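Carbon monoxide dehydrogenase (Thermococcus sp. AM4, PDB 6T7J) catalyses the reversible oxidation of carbon monoxide to carbon dioxide, which in this enzyme family takes place at a nickel-iron-sulfur cluster absent in its complete form here. Local coordinates at residues Tyr566-Gly571 with Asp598-Lys603. Residues are numbered along the deposited sequence; the frame is centred on the assembly and turned at random.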
ATOM      1  N   TYR A 566      -2.355  10.434  13.111  1.00 44.31           N
ATOM      2  CA  TYR A 566      -3.592  10.235  13.859  1.00 43.31           C
ATOM      3  C   TYR A 566      -3.579  10.957  15.197  1.00 48.63           C
ATOM      4  O   TYR A 566      -4.652  11.224  15.751  1.00 44.06           O
ATOM      5  CB  TYR A 566      -3.922   8.739  14.023  1.00 41.76           C
ATOM      6  CG  TYR A 566      -3.155   7.889  15.029  1.00 42.07           C
ATOM      7  CD1 TYR A 566      -3.182   8.161  16.394  1.00 45.35           C
ATOM      8  CD2 TYR A 566      -2.473   6.754  14.610  1.00 41.77           C
ATOM      9  CE1 TYR A 566      -2.506   7.362  17.298  1.00 44.18           C
ATOM     10  CE2 TYR A 566      -1.798   5.948  15.508  1.00 41.91           C
ATOM     11  CZ  TYR A 566      -1.818   6.256  16.848  1.00 42.93           C
ATOM     12  OH  TYR A 566      -1.149   5.452  17.742  1.00 48.14           O
ATOM     13  N   PHE A 567      -2.403  11.312  15.715  1.00 44.14           N
ATOM     14  CA  PHE A 567      -2.364  12.262  16.819  1.00 44.20           C
ATOM     15  C   PHE A 567      -2.905  13.611  16.370  1.00 45.19           C
ATOM     16  O   PHE A 567      -3.846  14.145  16.969  1.00 44.32           O
ATOM     17  CB  PHE A 567      -0.941  12.390  17.362  1.00 47.71           C
ATOM     18  CG  PHE A 567      -0.602  11.370  18.413  1.00 51.88           C
ATOM     19  CD1 PHE A 567      -1.606  10.714  19.105  1.00 49.44           C
ATOM     20  CD2 PHE A 567       0.716  11.063  18.703  1.00 54.18           C
ATOM     21  CE1 PHE A 567      -1.303   9.774  20.069  1.00 49.44           C
ATOM     22  CE2 PHE A 567       1.025  10.121  19.669  1.00 55.02           C
ATOM     23  CZ  PHE A 567       0.014   9.477  20.352  1.00 51.74           C
ATOM     24  N   VAL A 568      -2.350  14.156  15.284  1.00 42.20           N
ATOM     25  CA  VAL A 568      -2.866  15.408  14.728  1.00 42.67           C
ATOM     26  C   VAL A 568      -4.375  15.318  14.532  1.00 44.78           C
ATOM     27  O   VAL A 568      -5.135  16.164  15.017  1.00 46.38           O
ATOM     28  CB  VAL A 568      -2.145  15.753  13.412  1.00 48.91           C
ATOM     29  CG1 VAL A 568      -2.856  16.896  12.705  1.00 46.60           C
ATOM     30  CG2 VAL A 568      -0.689  16.115  13.679  1.00 43.67           C
ATOM     31  N   ALA A 569      -4.830  14.262  13.852  1.00 46.59           N
ATOM     32  CA  ALA A 569      -6.251  14.104  13.555  1.00 45.48           C
ATOM     33  C   ALA A 569      -7.088  13.963  14.818  1.00 47.34           C
ATOM     34  O   ALA A 569      -8.273  14.312  14.817  1.00 45.59           O
ATOM     35  CB  ALA A 569      -6.462  12.894  12.645  1.00 45.75           C
ATOM     36  N   SER A 570      -6.502  13.442  15.896  1.00 48.76           N
ATOM     37  CA  SER A 570      -7.182  13.402  17.184  1.00 46.73           C
ATOM     38  C   SER A 570      -7.200  14.758  17.876  1.00 47.30           C
ATOM     39  O   SER A 570      -7.805  14.882  18.945  1.00 52.79           O
ATOM     40  CB  SER A 570      -6.524  12.364  18.095  1.00 46.57           C
ATOM     41  OG  SER A 570      -6.429  11.111  17.443  1.00 48.91           O
ATOM     42  N   GLY A 571      -6.551  15.766  17.301  1.00 46.22           N
ATOM     43  CA  GLY A 571      -6.624  17.119  17.804  1.00 46.75           C
ATOM     44  C   GLY A 571      -5.467  17.585  18.658  1.00 49.19           C
ATOM     45  O   GLY A 571      -5.564  18.665  19.252  1.00 46.60           O
ATOM     46  N   ASP A 598      -7.639  24.135  11.321  1.00 59.48           N
ATOM     47  CA  ASP A 598      -9.043  24.496  11.154  1.00 60.02           C
ATOM     48  C   ASP A 598      -9.914  23.274  10.902  1.00 60.73           C
ATOM     49  O   ASP A 598     -11.105  23.281  11.234  1.00 63.76           O
ATOM     50  CB  ASP A 598      -9.198  25.493  10.004  1.00 58.90           C
ATOM     51  CG  ASP A 598      -8.839  26.908  10.406  1.00 71.31           C
ATOM     52  OD1 ASP A 598      -7.630  27.207  10.511  1.00 66.45           O
ATOM     53  OD2 ASP A 598      -9.765  27.721  10.614  1.00 77.14           O
ATOM     54  N   ILE A 599      -9.344  22.216  10.328  1.00 55.48           N
ATOM     55  CA  ILE A 599     -10.141  21.062   9.925  1.00 54.84           C
ATOM     56  C   ILE A 599     -10.412  20.142  11.110  1.00 58.37           C
ATOM     57  O   ILE A 599     -11.557  19.744  11.354  1.00 56.76           O
ATOM     58  CB  ILE A 599      -9.443  20.312   8.775  1.00 57.69           C
ATOM     59  CG1 ILE A 599      -9.309  21.218   7.548  1.00 60.56           C
ATOM     60  CG2 ILE A 599     -10.203  19.042   8.426  1.00 58.45           C
ATOM     61  CD1 ILE A 599     -10.624  21.790   7.059  1.00 56.70           C
ATOM     62  N   ILE A 600      -9.372  19.789  11.867  1.00 51.26           N
ATOM     63  CA  ILE A 600      -9.498  18.724  12.856  1.00 52.64           C
ATOM     64  C   ILE A 600      -9.056  19.179  14.242  1.00 54.77           C
ATOM     65  O   ILE A 600      -9.323  18.495  15.237  1.00 55.60           O
ATOM     66  CB  ILE A 600      -8.713  17.478  12.406  1.00 48.66           C
ATOM     67  CG1 ILE A 600      -7.353  17.879  11.837  1.00 51.81           C
ATOM     68  CG2 ILE A 600      -9.489  16.723  11.344  1.00 52.30           C
ATOM     69  CD1 ILE A 600      -6.268  17.994  12.864  1.00 53.04           C
ATOM     70  N   GLY A 601      -8.369  20.318  14.325  1.00 52.17           N
ATOM     71  CA  GLY A 601      -8.014  20.901  15.606  1.00 55.42           C
ATOM     72  C   GLY A 601      -6.594  20.661  16.077  1.00 50.75           C
ATOM     73  O   GLY A 601      -6.230  21.153  17.151  1.00 51.13           O
ATOM     74  N   GLY A 602      -5.791  19.911  15.324  1.00 50.89           N
ATOM     75  CA  GLY A 602      -4.383  19.740  15.621  1.00 47.35           C
ATOM     76  C   GLY A 602      -3.546  20.100  14.408  1.00 50.37           C
ATOM     77  O   GLY A 602      -4.071  20.472  13.359  1.00 52.19           O
ATOM     78  N   LYS A 603      -2.230  19.976  14.573  1.00 46.41           N
ATOM     79  CA  LYS A 603      -1.318  20.305  13.483  1.00 47.09           C
ATOM     80  C   LYS A 603       0.072  19.776  13.803  1.00 46.99           C
ATOM     81  O   LYS A 603       0.382  19.419  14.942  1.00 48.91           O
ATOM     82  CB  LYS A 603      -1.272  21.815  13.220  1.00 54.52           C
ATOM     83  CG  LYS A 603      -0.655  22.643  14.337  1.00 52.25           C
ATOM     84  CD  LYS A 603      -0.748  24.124  14.008  1.00 56.00           C
ATOM     85  CE  LYS A 603      -0.294  24.993  15.164  1.00 62.03           C
ATOM     86  NZ  LYS A 603      -0.565  26.437  14.899  1.00 62.40           N
TER
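Val568 and Ile600 meet by single methyls, CG1 of the valine lying 3.6 Å from CD1 of the isoleucine, while the two side chains cross obliquely. The CB of Ile600 is directed toward the end of helix 558-569. Its CG1 sits between the backbone N and the carbonyl carbon (chi1 43°), and a chi2 of 88° brings CD1 against the last helical turn. This methyl lies tightly against the backbone, 3.0 Å from Val568 O and 4.0 Å from Ala569 CA. Val568 holds CG1 anti to its backbone N (chi1 169°), and its two methyls share the work. CG1 faces Ile600 and also rests 3.7 Å from Lys603 N, whereas CG2 lies 3.7 Å from Lys603 C. An alanine at Val568 would probably leave Ile600 CD1 without its apolar mate and open a gap beside the Lys603 backbone.

No hydrogen bond joins the two segments, and beyond the side chains the contact is largely backbone, Gly571 against Ile600 O and Gly602. Gly571 ends its helix in a Schellman motif, its N donating to Val568 O over 2.7 Å, so that the oxygen beside the Ile600 methyl is already an acceptor. Gly571 CA comes within 4.1 Å of Gly602 CA; a CB on Gly602 would collide with Val568 O. Arg179, outside the two segments, bridges the two helix ends by a hydrogen bond to Ile600 O and a weak one to Ala569 O, while Lys603 NZ forms a salt bridge with Glu597.

Backbone bonds between Lys603 and Thr574 lead into the neighbouring parallel strands 574-576 and 604-606. The contact therefore brings together two helix-to-strand turns in successive beta-alpha-beta crossovers at one border of a Rossmann-like, six-stranded parallel sheet.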